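Side-chain contacts in peptidoglycan synthetase penicillin-binding protein 3 (Bifidobacterium adolescentis, PDB 4YE5), which probably binds penicillin and, as in other class B penicillin-binding proteins, is thought to cross-link peptidoglycan through its transpeptidase domain: residues A[224-227]-A[228-232]; A[543-546]-A[547-551]. All coordinates share one frame; numbering follows the deposited sequence. Where two conformers were deposited one is given.

Contact 1: residues A[224-227]-A[228-232]; sequences QWYT and EKVLS
Trp-225 lays the six-membered ring of its indole alongside Lys-229, one helical turn on. CB of Lys-229 stands 4.2 Å from the centroid of that ring in Trp-225 and 17° off its normal, which meets the definition of a CH-pi contact over the face; further out, Lys-229 CG comes within 4.0 Å of Trp-225 CH2. Both side chains point the same way. With CG of Trp-225 trans to the backbone N (chi1 -175°), the ring swings toward the following turn, where the lysine's aliphatic part runs. Next along, Tyr-226 meets Val-230 obliquely, CE2 of the tyrosine 3.4 Å from CG2 of the valine. The third pair is polar. Gln-224 NE2 donates to Glu-228 OE2 at 2.9 Å, almost straight at 174°; the acceptor lies in the amide plane, but the donor reaches OE2 from the anti side and well out of the carboxylate plane, and the two planes are nearly perpendicular. Glu-228 OE2 also accepts from Met-156 N and Gln-224 OE1 from Leu-258 N, so two further backbone amides hold this pair. This i to i+4 spacing is that of an alpha helix, here turning Thr-227 and Leu-231 to the transpeptidase domain's antiparallel sheet and Val-230 to helix 535-549.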
# COMPACT_ATOMS: atom_id res chain seq x y z
N GLN A 224 10.80 1.88 5.51
CA GLN A 224 9.93 2.88 4.90
C GLN A 224 10.42 4.28 5.25
O GLN A 224 10.52 5.16 4.40
CB GLN A 224 8.48 2.71 5.39
CG GLN A 224 7.50 3.72 4.73
CD GLN A 224 7.13 3.36 3.29
OE1 GLN A 224 7.19 2.20 2.89
NE2 GLN A 224 6.67 4.35 2.54
N TRP A 225 10.74 4.49 6.52
CA TRP A 225 11.22 5.80 6.97
C TRP A 225 12.51 6.17 6.26
O TRP A 225 12.65 7.30 5.79
CB TRP A 225 11.43 5.86 8.49
CG TRP A 225 11.81 7.25 8.95
CD1 TRP A 225 10.96 8.24 9.37
CD2 TRP A 225 13.14 7.81 9.03
NE1 TRP A 225 11.67 9.37 9.71
CE2 TRP A 225 13.01 9.13 9.50
CE3 TRP A 225 14.42 7.32 8.74
CZ2 TRP A 225 14.11 9.97 9.69
CZ3 TRP A 225 15.51 8.16 8.92
CH2 TRP A 225 15.35 9.46 9.39
N TYR A 226 13.46 5.24 6.20
CA TYR A 226 14.74 5.58 5.55
C TYR A 226 14.57 5.84 4.05
O TYR A 226 15.23 6.71 3.46
CB TYR A 226 15.81 4.50 5.80
CG TYR A 226 17.21 4.98 5.47
CD1 TYR A 226 17.94 5.77 6.37
CD2 TYR A 226 17.79 4.67 4.27
CE1 TYR A 226 19.22 6.22 6.05
CE2 TYR A 226 19.06 5.13 3.92
CZ TYR A 226 19.77 5.89 4.82
OH TYR A 226 21.04 6.33 4.48
N THR A 227 13.69 5.08 3.42
CA THR A 227 13.48 5.25 1.99
C THR A 227 12.86 6.64 1.72
O THR A 227 13.26 7.33 0.78
CB THR A 227 12.58 4.13 1.43
OG1 THR A 227 13.23 2.87 1.66
CG2 THR A 227 12.38 4.33 -0.06
N GLU A 228 11.90 7.04 2.55
CA GLU A 228 11.30 8.37 2.41
C GLU A 228 12.34 9.46 2.67
O GLU A 228 12.36 10.49 1.98
CB GLU A 228 10.08 8.53 3.33
CG GLU A 228 8.89 7.71 2.84
CD GLU A 228 7.65 7.81 3.73
OE1 GLU A 228 7.67 8.59 4.70
OE2 GLU A 228 6.64 7.13 3.43
N LYS A 229 13.21 9.22 3.64
CA LYS A 229 14.31 10.13 3.94
C LYS A 229 15.30 10.25 2.74
O LYS A 229 15.74 11.35 2.38
CB LYS A 229 15.06 9.65 5.19
CG LYS A 229 16.18 10.60 5.66
CD LYS A 229 15.59 11.92 6.17
CE LYS A 229 16.68 12.91 6.59
NZ LYS A 229 16.07 14.19 7.01
N VAL A 230 15.63 9.12 2.12
CA VAL A 230 16.49 9.16 0.94
C VAL A 230 15.83 9.95 -0.18
O VAL A 230 16.47 10.75 -0.87
CB VAL A 230 16.83 7.74 0.44
CG1 VAL A 230 17.42 7.80 -0.96
CG2 VAL A 230 17.80 7.08 1.42
N LEU A 231 14.53 9.74 -0.37
CA LEU A 231 13.84 10.50 -1.42
C LEU A 231 13.80 12.00 -1.11
O LEU A 231 13.91 12.83 -2.02
CB LEU A 231 12.42 9.97 -1.65
CG LEU A 231 12.35 8.57 -2.26
CD1 LEU A 231 10.91 8.13 -2.28
CD2 LEU A 231 12.98 8.56 -3.69
N SER A 232 13.63 12.34 0.17
CA SER A 232 13.61 13.74 0.58
C SER A 232 14.99 14.38 0.38
O SER A 232 15.11 15.45 -0.19
CB SER A 232 13.15 13.87 2.04
OG SER A 232 13.45 15.14 2.58

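Contact 2: residues A[543-546]-A[547-551]; sequences GEFL and MQKYE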
# COMPACT_ATOMS: atom_id res chain seq x y z
N GLY A 543 20.16 0.63 -0.92
CA GLY A 543 20.90 -0.63 -0.84
C GLY A 543 21.89 -0.69 0.31
O GLY A 543 21.91 -1.65 1.08
N GLU A 544 22.71 0.35 0.46
CA GLU A 544 23.64 0.44 1.58
C GLU A 544 22.95 0.29 2.93
O GLU A 544 23.40 -0.45 3.79
CB GLU A 544 24.40 1.77 1.56
CG GLU A 544 25.33 1.93 2.76
CD GLU A 544 25.91 3.33 2.92
OE1 GLU A 544 25.18 4.34 2.72
OE2 GLU A 544 27.10 3.42 3.26
N PHE A 545 21.84 1.00 3.12
CA PHE A 545 21.11 0.91 4.39
C PHE A 545 20.61 -0.52 4.65
O PHE A 545 20.70 -1.01 5.76
CB PHE A 545 19.92 1.88 4.38
CG PHE A 545 18.98 1.73 5.55
CD1 PHE A 545 19.31 2.26 6.80
CD2 PHE A 545 17.77 1.08 5.41
CE1 PHE A 545 18.45 2.12 7.89
CE2 PHE A 545 16.90 0.95 6.48
CZ PHE A 545 17.24 1.46 7.72
N LEU A 546 20.08 -1.18 3.61
CA LEU A 546 19.51 -2.53 3.75
C LEU A 546 20.54 -3.60 4.09
O LEU A 546 20.26 -4.50 4.89
CB LEU A 546 18.78 -2.95 2.49
CG LEU A 546 17.48 -2.23 2.15
CD1 LEU A 546 17.05 -2.57 0.72
CD2 LEU A 546 16.36 -2.58 3.16
N MSE A 547 21.72 -3.53 3.49
CA MSE A 547 22.77 -4.49 3.81
C MSE A 547 23.22 -4.32 5.26
O MSE A 547 23.53 -5.30 5.92
CB MSE A 547 24.00 -4.34 2.87
CG MSE A 547 23.70 -4.43 1.39
SE MSE A 547 23.08 -6.19 0.83
CE MSE A 547 21.18 -5.85 0.77
N GLN A 548 23.28 -3.09 5.74
CA GLN A 548 23.68 -2.83 7.14
C GLN A 548 22.58 -3.24 8.10
O GLN A 548 22.84 -3.89 9.10
CB GLN A 548 24.03 -1.34 7.34
CG GLN A 548 24.06 -0.85 8.82
CD GLN A 548 25.43 -0.99 9.47
OE1 GLN A 548 26.44 -1.18 8.80
NE2 GLN A 548 25.47 -0.88 10.80
N LYS A 549 21.33 -2.85 7.81
CA LYS A 549 20.22 -3.18 8.69
C LYS A 549 20.06 -4.68 8.87
O LYS A 549 19.90 -5.16 9.98
CB LYS A 549 18.89 -2.59 8.20
CG LYS A 549 17.68 -2.92 9.12
CD LYS A 549 16.39 -2.27 8.57
CE LYS A 549 15.14 -2.81 9.27
NZ LYS A 549 15.25 -2.53 10.72
N TYR A 550 20.08 -5.42 7.78
CA TYR A 550 19.84 -6.86 7.88
C TYR A 550 21.13 -7.66 8.00
O TYR A 550 21.10 -8.89 7.99
CB TYR A 550 18.98 -7.35 6.70
CG TYR A 550 17.60 -6.73 6.74
CD1 TYR A 550 16.63 -7.20 7.63
CD2 TYR A 550 17.28 -5.63 5.96
CE1 TYR A 550 15.37 -6.62 7.71
CE2 TYR A 550 16.01 -5.05 6.01
CZ TYR A 550 15.07 -5.54 6.88
OH TYR A 550 13.81 -4.96 6.94
N GLU A 551 22.25 -6.95 8.16
CA GLU A 551 23.54 -7.60 8.38
C GLU A 551 23.81 -8.65 7.31
O GLU A 551 24.14 -9.80 7.62
CB GLU A 551 23.59 -8.22 9.79
CG GLU A 551 23.27 -7.21 10.90
CD GLU A 551 23.42 -7.78 12.31
OE1 GLU A 551 22.38 -8.10 12.93
OE2 GLU A 551 24.57 -7.91 12.80
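Leu-546 and Tyr-550 meet where helix 535-549 ends in a Schellman motif, with Glu-551, at positive phi, as its C-prime residue; Val-552 N reaches back to Met-547 O, and a weak bond joins Glu-551 N to Gln-548 O. Among backbone bonds, Lys-549 N to Phe-545 O is the shortest across the two segments, at 2.8 Å. Tyr-550 N still donates to Leu-546 O at 3.0 Å, although Tyr-550 has already departed from helical phi/psi. Apolar contacts make up the second group. Leu-546 CD2 lies in the plane of the Tyr-550 ring, at its edge, 3.8 Å from CE2. One face of that ring is covered by its neighbour, Lys-549 CG, 4.1 Å above the plane and over the centre. The same lysine runs beside Phe-545, its CD 3.9 Å from Phe-545 CE2, while its NZ has a long, weak ion pair with Asp-222. The selenomethionine at Met-547 touches Tyr-481 and shares Phe-517 with Leu-546 and Tyr-550. Bends at chi2 (-66°) and chi3 carry its terminal methyl across toward the preceding residue, Met-547 CE ending 4.1 Å from Leu-546 CB.

Following the chain from its N terminus, contact 1 comes first, near the start of helix 221-238, and contact 2 follows more than 300 residues later at the end of helix 535-549. They lie in series, neither nesting nor crossing, and each closes just a helical turn. In space their centres are 14 Å apart and they touch: the rings of Tyr-226 and Phe-545 stack, with Tyr-226 CE2 3.4 Å from Phe-545 CB. Val-230 on Ile-542 and Leu-546 on Val-223 continue this helix-to-helix seam. Strands 242-249 and 255-260 meet contact 1, whereas strand 517-524 meets contact 2, so the two helices pack together against the five-stranded antiparallel sheet.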